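Local coordinates for bartonella effector protein (Bep) substrate of VirB T4SS (Bartonella rochalimae ATCC BAA-1498, PDB 4YK1) that is a VirB type IV secretion substrate, seen here as its BID domain, and as a whole protein probably AMPylates target proteins on tyrosine or threonine, at residues 43-48 with 107-112; 48-53 with 85-90; 61-66 with 118-123; 70-75 with 111-116. All coordinates share one frame; numbering follows the deposited sequence.

Contact 1 (43-48 with 107-112)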
# COMPACT_ATOMS: atom_id res chain seq x y z
N ALA A 43 8.28 -5.28 -9.69
CA ALA A 43 9.11 -6.32 -10.29
C ALA A 43 8.38 -7.67 -10.32
O ALA A 43 8.44 -8.41 -11.31
CB ALA A 43 10.44 -6.44 -9.53
N LEU A 44 7.70 -8.00 -9.23
CA LEU A 44 6.84 -9.18 -9.20
C LEU A 44 5.75 -9.08 -10.27
O LEU A 44 5.53 -10.03 -11.01
CB LEU A 44 6.20 -9.35 -7.82
CG LEU A 44 7.17 -9.93 -6.79
CD1 LEU A 44 6.62 -9.73 -5.36
CD2 LEU A 44 7.38 -11.41 -7.10
N SER A 45 5.08 -7.93 -10.34
CA SER A 45 4.03 -7.73 -11.34
C SER A 45 4.54 -7.93 -12.76
O SER A 45 3.84 -8.47 -13.61
CB SER A 45 3.41 -6.32 -11.20
OG SER A 45 2.71 -6.21 -9.96
N LYS A 46 5.77 -7.51 -13.02
CA LYS A 46 6.37 -7.74 -14.33
C LYS A 46 6.60 -9.24 -14.56
O LYS A 46 6.26 -9.79 -15.62
CB LYS A 46 7.68 -6.96 -14.46
CG LYS A 46 8.56 -7.39 -15.63
CD LYS A 46 7.93 -7.05 -16.96
CE LYS A 46 8.86 -7.43 -18.11
NZ LYS A 46 8.16 -7.31 -19.42
N LEU A 47 7.14 -9.92 -13.55
CA LEU A 47 7.38 -11.37 -13.63
C LEU A 47 6.12 -12.19 -13.85
O LEU A 47 6.12 -13.18 -14.58
CB LEU A 47 8.06 -11.86 -12.35
CG LEU A 47 9.55 -11.52 -12.25
CD1 LEU A 47 10.09 -11.98 -10.91
CD2 LEU A 47 10.31 -12.17 -13.41
N ILE A 48 5.05 -11.80 -13.17
CA ILE A 48 3.85 -12.61 -13.13
C ILE A 48 2.92 -12.27 -14.30
O ILE A 48 2.39 -13.17 -14.95
CB ILE A 48 3.10 -12.43 -11.80
CG1 ILE A 48 3.98 -12.85 -10.62
CG2 ILE A 48 1.80 -13.25 -11.80
CD1 ILE A 48 3.50 -12.30 -9.30
N LYS A 107 1.94 -15.80 -5.15
CA LYS A 107 1.85 -15.93 -3.69
C LYS A 107 2.76 -14.94 -2.97
O LYS A 107 2.40 -14.39 -1.92
CB LYS A 107 2.19 -17.36 -3.23
CG LYS A 107 1.26 -18.42 -3.80
CD LYS A 107 1.51 -19.76 -3.14
CE LYS A 107 0.39 -20.73 -3.44
NZ LYS A 107 0.42 -21.14 -4.85
N ILE A 108 3.96 -14.76 -3.52
CA ILE A 108 4.92 -13.82 -2.97
C ILE A 108 4.37 -12.40 -3.14
O ILE A 108 4.48 -11.55 -2.24
CB ILE A 108 6.30 -13.97 -3.63
CG1 ILE A 108 6.86 -15.36 -3.35
CG2 ILE A 108 7.27 -12.90 -3.10
CD1 ILE A 108 8.11 -15.69 -4.17
N LEU A 109 3.77 -12.15 -4.29
CA LEU A 109 3.15 -10.85 -4.55
C LEU A 109 2.01 -10.59 -3.57
O LEU A 109 1.89 -9.49 -3.01
CB LEU A 109 2.65 -10.79 -5.99
CG LEU A 109 1.86 -9.52 -6.37
CD1 LEU A 109 2.68 -8.23 -6.14
CD2 LEU A 109 1.34 -9.60 -7.82
N SER A 110 1.17 -11.60 -3.36
CA SER A 110 0.07 -11.48 -2.40
C SER A 110 0.60 -11.10 -1.03
O SER A 110 0.10 -10.19 -0.38
CB SER A 110 -0.73 -12.79 -2.31
OG SER A 110 -1.59 -12.77 -1.17
N ASN A 111 1.64 -11.81 -0.60
CA ASN A 111 2.28 -11.52 0.68
C ASN A 111 2.82 -10.08 0.75
O ASN A 111 2.66 -9.37 1.75
CB ASN A 111 3.40 -12.53 0.92
CG ASN A 111 3.94 -12.49 2.33
OD1 ASN A 111 5.14 -12.36 2.55
ND2 ASN A 111 3.06 -12.60 3.30
N GLU A 112 3.45 -9.63 -0.34
CA GLU A 112 4.05 -8.29 -0.37
C GLU A 112 2.97 -7.20 -0.32
O GLU A 112 3.14 -6.19 0.35
CB GLU A 112 4.91 -8.12 -1.63
CG GLU A 112 5.78 -6.87 -1.61
CD GLU A 112 6.79 -6.86 -0.47
OE1 GLU A 112 7.30 -7.95 -0.09
OE2 GLU A 112 7.05 -5.76 0.06

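Contact 2 (48-53 with 85-90)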
# COMPACT_ATOMS: atom_id res chain seq x y z
N ILE A 48 5.05 -11.80 -13.17
CA ILE A 48 3.85 -12.61 -13.13
C ILE A 48 2.92 -12.27 -14.30
O ILE A 48 2.39 -13.17 -14.95
CB ILE A 48 3.10 -12.43 -11.80
CG1 ILE A 48 3.98 -12.85 -10.62
CG2 ILE A 48 1.80 -13.25 -11.80
CD1 ILE A 48 3.50 -12.30 -9.30
N TYR A 49 2.73 -10.98 -14.55
CA TYR A 49 1.68 -10.50 -15.44
C TYR A 49 2.23 -9.78 -16.66
O TYR A 49 1.46 -9.32 -17.50
CB TYR A 49 0.73 -9.57 -14.68
CG TYR A 49 0.01 -10.22 -13.51
CD1 TYR A 49 -0.97 -11.18 -13.73
CD2 TYR A 49 0.31 -9.88 -12.20
CE1 TYR A 49 -1.62 -11.79 -12.68
CE2 TYR A 49 -0.34 -10.47 -11.14
CZ TYR A 49 -1.30 -11.43 -11.39
OH TYR A 49 -1.96 -12.03 -10.35
N ASN A 50 3.56 -9.65 -16.73
CA ASN A 50 4.25 -8.96 -17.82
C ASN A 50 3.84 -7.50 -17.84
O ASN A 50 3.86 -6.85 -18.88
CB ASN A 50 3.96 -9.61 -19.19
CG ASN A 50 5.03 -9.30 -20.21
OD1 ASN A 50 6.20 -9.14 -19.86
ND2 ASN A 50 4.64 -9.20 -21.48
N ASN A 51 3.48 -6.98 -16.67
CA ASN A 51 3.08 -5.59 -16.60
C ASN A 51 3.36 -5.03 -15.21
O ASN A 51 2.63 -5.31 -14.26
CB ASN A 51 1.60 -5.45 -16.96
CG ASN A 51 1.13 -4.01 -16.88
OD1 ASN A 51 1.92 -3.10 -16.66
ND2 ASN A 51 -0.17 -3.80 -17.07
N PRO A 52 4.42 -4.22 -15.10
CA PRO A 52 4.86 -3.62 -13.83
C PRO A 52 3.78 -2.79 -13.17
O PRO A 52 3.76 -2.69 -11.94
CB PRO A 52 6.05 -2.72 -14.24
CG PRO A 52 6.39 -3.10 -15.65
CD PRO A 52 5.17 -3.69 -16.26
N GLU A 53 2.87 -2.19 -13.95
CA GLU A 53 1.91 -1.25 -13.37
C GLU A 53 0.48 -1.82 -13.27
O GLU A 53 -0.47 -1.07 -13.03
CB GLU A 53 1.90 0.05 -14.18
CG GLU A 53 3.25 0.81 -14.20
CD GLU A 53 3.84 1.07 -12.80
OE1 GLU A 53 3.09 1.41 -11.86
OE2 GLU A 53 5.08 0.95 -12.65
N ARG A 85 -3.75 -12.42 -17.24
CA ARG A 85 -3.07 -13.63 -17.68
C ARG A 85 -1.65 -13.73 -17.12
O ARG A 85 -0.90 -12.74 -17.11
CB ARG A 85 -3.05 -13.65 -19.22
CG ARG A 85 -2.40 -14.83 -19.85
CD ARG A 85 -2.64 -14.76 -21.35
NE ARG A 85 -1.66 -15.53 -22.11
CZ ARG A 85 -1.95 -16.20 -23.22
NH1 ARG A 85 -3.18 -16.20 -23.70
NH2 ARG A 85 -0.99 -16.87 -23.85
N LEU A 86 -1.31 -14.92 -16.65
CA LEU A 86 0.01 -15.21 -16.10
C LEU A 86 1.02 -15.49 -17.18
O LEU A 86 0.69 -16.06 -18.21
CB LEU A 86 -0.05 -16.41 -15.15
CG LEU A 86 -0.30 -16.15 -13.67
CD1 LEU A 86 -1.55 -15.33 -13.48
CD2 LEU A 86 -0.36 -17.47 -12.91
N LYS A 87 2.27 -15.12 -16.92
CA LYS A 87 3.35 -15.33 -17.88
C LYS A 87 3.73 -16.81 -17.90
O LYS A 87 3.76 -17.46 -16.85
CB LYS A 87 4.54 -14.44 -17.50
CG LYS A 87 5.43 -14.00 -18.62
CD LYS A 87 6.22 -12.78 -18.17
CE LYS A 87 7.38 -12.48 -19.07
NZ LYS A 87 8.15 -11.33 -18.51
N GLY A 88 4.03 -17.34 -19.08
CA GLY A 88 4.40 -18.74 -19.21
C GLY A 88 3.35 -19.51 -19.99
O GLY A 88 2.17 -19.20 -19.93
N ARG A 89 3.78 -20.53 -20.72
CA ARG A 89 2.83 -21.24 -21.57
C ARG A 89 2.07 -22.32 -20.82
O ARG A 89 2.55 -22.95 -19.87
CB ARG A 89 3.56 -21.84 -22.77
CG ARG A 89 4.16 -20.77 -23.67
CD ARG A 89 5.05 -21.38 -24.74
NE ARG A 89 4.32 -22.24 -25.69
CZ ARG A 89 4.54 -23.54 -25.84
NH1 ARG A 89 5.44 -24.17 -25.08
NH2 ARG A 89 3.85 -24.23 -26.73
N LYS A 90 0.86 -22.54 -21.30
CA LYS A 90 -0.07 -23.46 -20.69
C LYS A 90 -1.01 -23.93 -21.81
O LYS A 90 -1.48 -23.12 -22.60
CB LYS A 90 -0.82 -22.75 -19.56
CG LYS A 90 -1.96 -23.52 -18.93
CD LYS A 90 -2.78 -22.59 -18.04
CE LYS A 90 -4.16 -23.18 -17.75
NZ LYS A 90 -5.01 -22.23 -16.98
O HOH W 1 -1.22 -10.23 -17.72

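Contact 3 (61-66 with 118-123)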
# COMPACT_ATOMS: atom_id res chain seq x y z
N HIS A 61 -5.34 3.19 -4.09
CA HIS A 61 -6.46 2.97 -3.17
C HIS A 61 -5.98 2.46 -1.81
O HIS A 61 -6.52 2.83 -0.77
CB HIS A 61 -7.45 1.98 -3.77
N ILE A 62 -4.96 1.61 -1.81
CA ILE A 62 -4.40 1.12 -0.56
C ILE A 62 -3.75 2.27 0.22
O ILE A 62 -3.87 2.34 1.44
CB ILE A 62 -3.42 -0.01 -0.82
CG1 ILE A 62 -4.17 -1.24 -1.33
CG2 ILE A 62 -2.64 -0.36 0.43
CD1 ILE A 62 -3.28 -2.24 -2.02
N ASN A 63 -3.08 3.17 -0.49
CA ASN A 63 -2.46 4.32 0.18
C ASN A 63 -3.52 5.13 0.89
O ASN A 63 -3.26 5.73 1.94
CB ASN A 63 -1.71 5.21 -0.80
CG ASN A 63 -0.39 4.61 -1.24
OD1 ASN A 63 0.08 3.63 -0.66
ND2 ASN A 63 0.21 5.20 -2.27
N ALA A 64 -4.72 5.18 0.31
CA ALA A 64 -5.81 5.92 0.92
C ALA A 64 -6.56 5.05 1.94
O ALA A 64 -7.11 5.57 2.91
CB ALA A 64 -6.76 6.45 -0.14
N ASN A 65 -6.57 3.74 1.72
CA ASN A 65 -7.33 2.83 2.57
C ASN A 65 -6.65 1.47 2.67
O ASN A 65 -6.97 0.55 1.91
CB ASN A 65 -8.76 2.67 2.05
CG ASN A 65 -9.58 1.70 2.89
OD1 ASN A 65 -9.24 1.43 4.05
ND2 ASN A 65 -10.66 1.18 2.32
N PRO A 66 -5.73 1.34 3.63
CA PRO A 66 -4.88 0.15 3.80
C PRO A 66 -5.69 -1.13 3.93
O PRO A 66 -5.20 -2.19 3.54
CB PRO A 66 -4.12 0.44 5.09
CG PRO A 66 -4.17 1.91 5.25
CD PRO A 66 -5.46 2.36 4.65
N ASP A 118 0.15 -3.04 5.56
CA ASP A 118 0.47 -2.88 6.98
C ASP A 118 1.37 -1.65 7.20
O ASP A 118 1.20 -0.92 8.18
CB ASP A 118 1.16 -4.13 7.54
CG ASP A 118 1.60 -3.96 8.99
OD1 ASP A 118 0.78 -4.27 9.88
OD2 ASP A 118 2.75 -3.54 9.25
N LYS A 119 2.33 -1.45 6.31
CA LYS A 119 3.23 -0.31 6.41
C LYS A 119 2.44 0.98 6.24
O LYS A 119 2.62 1.93 7.01
CB LYS A 119 4.36 -0.37 5.37
CG LYS A 119 5.35 -1.51 5.54
CD LYS A 119 6.36 -1.57 4.38
CE LYS A 119 7.18 -2.86 4.37
NZ LYS A 119 6.70 -3.82 3.31
N VAL A 120 1.58 1.03 5.23
CA VAL A 120 0.75 2.20 5.00
C VAL A 120 -0.08 2.53 6.24
O VAL A 120 -0.16 3.68 6.65
CB VAL A 120 -0.17 2.00 3.79
CG1 VAL A 120 -1.20 3.13 3.74
CG2 VAL A 120 0.65 1.96 2.51
N SER A 121 -0.71 1.51 6.81
CA SER A 121 -1.54 1.66 8.00
C SER A 121 -0.77 2.30 9.16
O SER A 121 -1.27 3.22 9.81
CB SER A 121 -2.08 0.30 8.43
OG SER A 121 -3.02 0.47 9.47
N ASN A 122 0.45 1.83 9.40
CA ASN A 122 1.27 2.40 10.45
C ASN A 122 1.69 3.84 10.16
O ASN A 122 1.74 4.66 11.07
CB ASN A 122 2.51 1.54 10.67
CG ASN A 122 2.18 0.23 11.33
OD1 ASN A 122 1.29 0.16 12.17
ND2 ASN A 122 2.87 -0.82 10.94
N ILE A 123 2.01 4.14 8.91
CA ILE A 123 2.41 5.49 8.52
C ILE A 123 1.27 6.46 8.76
O ILE A 123 1.45 7.54 9.34
CB ILE A 123 2.86 5.54 7.05
CG1 ILE A 123 4.17 4.79 6.87
CG2 ILE A 123 3.06 6.98 6.60
CD1 ILE A 123 4.59 4.67 5.44

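Contact 4 (70-75 with 111-116)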
# COMPACT_ATOMS: atom_id res chain seq x y z
N ARG A 70 -5.50 -5.93 2.49
CA ARG A 70 -5.74 -7.27 3.02
C ARG A 70 -6.64 -8.04 2.07
O ARG A 70 -6.36 -9.18 1.73
CB ARG A 70 -6.40 -7.25 4.41
CG ARG A 70 -6.85 -8.65 4.86
CD ARG A 70 -7.63 -8.67 6.18
NE ARG A 70 -6.81 -8.32 7.33
CZ ARG A 70 -6.00 -9.17 7.96
NH1 ARG A 70 -5.29 -8.75 9.00
NH2 ARG A 70 -5.89 -10.43 7.55
N GLU A 71 -7.72 -7.40 1.64
CA GLU A 71 -8.68 -7.99 0.70
C GLU A 71 -8.04 -8.33 -0.64
O GLU A 71 -8.23 -9.44 -1.18
CB GLU A 71 -9.87 -7.04 0.53
CG GLU A 71 -10.75 -7.27 -0.68
CD GLU A 71 -11.88 -6.22 -0.78
OE1 GLU A 71 -11.85 -5.39 -1.72
OE2 GLU A 71 -12.79 -6.24 0.09
N LEU A 72 -7.28 -7.39 -1.20
CA LEU A 72 -6.57 -7.67 -2.45
C LEU A 72 -5.56 -8.80 -2.28
O LEU A 72 -5.41 -9.64 -3.18
CB LEU A 72 -5.84 -6.43 -2.98
CG LEU A 72 -5.07 -6.63 -4.31
CD1 LEU A 72 -5.99 -7.04 -5.49
CD2 LEU A 72 -4.31 -5.37 -4.67
N SER A 73 -4.83 -8.85 -1.17
CA SER A 73 -3.87 -9.94 -0.99
C SER A 73 -4.60 -11.29 -1.01
O SER A 73 -4.10 -12.26 -1.58
CB SER A 73 -3.08 -9.79 0.31
OG SER A 73 -3.84 -10.19 1.43
N GLU A 74 -5.80 -11.34 -0.43
CA GLU A 74 -6.59 -12.57 -0.40
C GLU A 74 -7.06 -12.96 -1.80
O GLU A 74 -7.05 -14.14 -2.17
CB GLU A 74 -7.81 -12.43 0.52
CG GLU A 74 -7.46 -12.40 2.01
CD GLU A 74 -8.61 -11.91 2.91
OE1 GLU A 74 -9.77 -11.82 2.44
OE2 GLU A 74 -8.36 -11.62 4.10
N ARG A 75 -7.50 -11.98 -2.57
CA ARG A 75 -8.06 -12.26 -3.89
C ARG A 75 -6.99 -12.76 -4.84
O ARG A 75 -7.24 -13.66 -5.63
CB ARG A 75 -8.75 -11.01 -4.44
CG ARG A 75 -10.07 -10.72 -3.70
CD ARG A 75 -10.75 -9.46 -4.19
NE ARG A 75 -11.94 -9.16 -3.41
CZ ARG A 75 -12.67 -8.06 -3.56
NH1 ARG A 75 -12.33 -7.16 -4.49
NH2 ARG A 75 -13.73 -7.85 -2.80
N ASN A 111 1.64 -11.81 -0.60
CA ASN A 111 2.28 -11.52 0.68
C ASN A 111 2.82 -10.08 0.75
O ASN A 111 2.66 -9.37 1.75
CB ASN A 111 3.40 -12.53 0.92
CG ASN A 111 3.94 -12.49 2.33
OD1 ASN A 111 5.14 -12.36 2.55
ND2 ASN A 111 3.06 -12.60 3.30
N GLU A 112 3.45 -9.63 -0.34
CA GLU A 112 4.05 -8.29 -0.37
C GLU A 112 2.97 -7.20 -0.32
O GLU A 112 3.14 -6.19 0.35
CB GLU A 112 4.91 -8.12 -1.63
CG GLU A 112 5.78 -6.87 -1.61
CD GLU A 112 6.79 -6.86 -0.47
OE1 GLU A 112 7.30 -7.95 -0.09
OE2 GLU A 112 7.05 -5.76 0.06
N ILE A 113 1.86 -7.41 -1.01
CA ILE A 113 0.71 -6.50 -0.92
C ILE A 113 0.20 -6.42 0.53
O ILE A 113 -0.11 -5.33 1.03
CB ILE A 113 -0.43 -6.94 -1.85
CG1 ILE A 113 -0.03 -6.75 -3.33
CG2 ILE A 113 -1.72 -6.16 -1.54
CD1 ILE A 113 0.13 -5.30 -3.73
N PHE A 114 0.08 -7.56 1.20
CA PHE A 114 -0.35 -7.55 2.60
C PHE A 114 0.63 -6.74 3.45
O PHE A 114 0.23 -5.91 4.27
CB PHE A 114 -0.46 -8.96 3.18
CG PHE A 114 -1.01 -8.98 4.57
CD1 PHE A 114 -2.37 -8.99 4.80
CD2 PHE A 114 -0.15 -8.93 5.67
CE1 PHE A 114 -2.88 -8.97 6.09
CE2 PHE A 114 -0.65 -8.90 6.97
CZ PHE A 114 -2.01 -8.92 7.18
N ASN A 115 1.92 -6.98 3.25
CA ASN A 115 2.93 -6.26 4.05
C ASN A 115 2.96 -4.76 3.73
O ASN A 115 3.14 -3.93 4.62
CB ASN A 115 4.31 -6.87 3.83
CG ASN A 115 4.43 -8.25 4.43
OD1 ASN A 115 3.60 -8.64 5.25
ND2 ASN A 115 5.46 -8.98 4.04
N TYR A 116 2.78 -4.43 2.45
CA TYR A 116 2.70 -3.04 2.01
C TYR A 116 1.56 -2.33 2.73
O TYR A 116 1.73 -1.21 3.23
CB TYR A 116 2.52 -2.97 0.49
CG TYR A 116 2.45 -1.55 -0.05
CD1 TYR A 116 1.25 -0.84 -0.05
CD2 TYR A 116 3.58 -0.92 -0.57
CE1 TYR A 116 1.17 0.45 -0.55
CE2 TYR A 116 3.52 0.38 -1.08
CZ TYR A 116 2.31 1.06 -1.05
OH TYR A 116 2.22 2.34 -1.54

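Contact 1 (43-48 with 107-112)
Leu44 holds CG anti to its carbonyl carbon (chi1 -77°), while Leu109, facing it from helix 97-140, holds CG anti to its backbone N (chi1 175°). Leu44 CD1 reaches the partner backbone, 3.7 Å from Leu109 CA. The same methyl lies against the branch methyl of Ile108, with Leu44 CD1 to Ile108 CG2 at 3.9 Å, so one methyl touches two successive residues of the long helix. Leu109 answers with both of its branches: CD1 leans on Leu44 CB at 4.1 Å, and CD2 turns to Ile48, one turn after Leu44. There Ile48 CD1 sits 3.7 Å from Leu109 CB, the two chains crossing obliquely. Nothing polar joins the segments. Ser45 OG, 4.2 Å from Leu109 CD2, is spent on the carbonyl of Ile41 in its own helix, and Glu112, at the edge of the patch, is hydrogen-bonded to Ser37. The helix segments run nearly antiparallel, at 154°, with axes 9.9 Å apart. This apolar seam, buried around Leu109 and partly exposed at Leu44, is typical of the antiparallel packing in the four-helix bundle of the BID domain.

Contact 2 (48-53 with 85-90)
The C-terminal end of helix 32-49 in the BID bundle meets here the extended loop that leads from helix 67-78 to the small hairpin of strands 90-91 and 94-95. Ile48 O, a carbonyl of the last helical turn, accepts from Lys87 N at 2.8 Å, with an angle of 148° at the hydrogen. The same oxygen is approached by Leu86 CA at 3.3 Å in a CA-H...O contact, so two neighbouring loop residues close on one carbonyl. A water adds a second link between the backbones, donating to both Tyr49 O and Arg85 O.

Beside these polar bonds the side chains of Ile48 and Leu86 run side by side, with Ile48 CG2 4.0 Å from Leu86 CG. That Ile48 methyl also lies over the centre of the Tyr49 ring, 3.5 Å above its plane. The Tyr49 ring lies beside Leu86, with Tyr49 CE1 3.6 Å from Leu86 CD1. Arg85 O stands at the ring edge, close to its plane. The phenol oxygen is hydrogen-bonded to Pro80 O, which ties the ring to the start of the same connection.

Asn50 leaves the helix with positive phi (63°). Its amide oxygen receives Lys46 from the preceding turn as well as the extended Lys87, whose NZ lies 3.2 Å from Asn50 OD1 and 46° out of the amide plane.

Contact 3 (61-66 with 118-123)
Pro66 and Val120 carry the apolar part of this contact, their side chains crossing at about a right angle. Val120 holds CG1 anti to its backbone N (chi1 170°), and this methyl meets the proline ring at its CG, 3.5 Å away. The ring also rests on the next residue of the long helix: Pro66 CB is 3.9 Å from Ser121 CB, and the same Pro66 CG is 3.8 Å from Ser121 CA.

Polar atoms also border the valine, though as packing partners. Ile62 O lies 3.6 Å from Val120 CG1, near the end of helix 56-64. Asn63 OD1 lies equally far from the second methyl, Val120 CG2, so the two branches are bracketed by a carbonyl and an amide oxygen. That amide oxygen is hydrogen-bonded to Tyr116 OH one turn earlier on the long helix, and Asn63 O accepts from Arg124 NH1, which together tie the end of helix 56-64 to helix 97-140.

Pro66 belongs to the tight turn between helices 56-64 and 67-78, and this corner is thus laid against the middle of helix 97-140. Ile28 of helix 21-30 and Ile34 of helix 32-49 also pack on Val120, bringing four helices together around it.

Contact 4 (70-75 with 111-116)
Phe114 and Arg70 lie side by side and point the same way, and Phe114 gives up more area here than any other residue. Its CG stands anti to the backbone N (chi1 -176°), and the ring turns its edge to helix 67-78. The Arg70 chain bends at chi3, and one guanidinium face lies against that edge: Phe114 CE1 lies 3.6 Å from Arg70 CZ, and Phe114 CZ lies 3.8 Å from Arg70 NH1. The two planes stand 75° apart, the ring rim meeting the face of the cation. Arg70 is deposited in two conformers, and this describes one of them.

Ile113, next in buried area, points toward helix 67-78. Its CG2 touches Leu72 CD2 at 4.1 Å and also lies near the backbone N of Ser73. Ser73 lies between the two partners: its CB is 4.0 Å from Phe114 CB, and in the conformer given its OG donates to Arg70 O at 2.7 Å. The segments are almost exactly antiparallel, at 175°, and their axes come within 8.2 Å, a close approach where a small serine faces the long helix.

The chemistry changes across the seam, apolar at Ile113 and Leu72, with a cation against an aromatic edge at Arg70 and Phe114. In this conformer the guanidinium meets the ring's edge and not its face, so the contact is probably mainly van der Waals packing and not cation-pi.

In the fold
From the N terminus, helix 32-49 is the first to enter a contact. Contact 1 lays its last turns on helix 97-140 and closes a loop of 58 residues, and contact 2, nested inside and sharing Ile48, ties the same helix end to the connection before the hairpin. Contact 3 begins after contact 1 but reaches further along helix 97-140, so the two cross; it also crosses contact 2. Contact 4 is nested inside contact 3 and crosses contact 2, joining helix 67-78 to the long helix, and meets contact 1 on Asn111 and Glu112. Contacts 1, 3 and 4 all use helix 97-140, which thereby gathers helices 32-49, 56-64 and 67-78; Ser73 O to Ser110 OG bridges contacts 4 and 1.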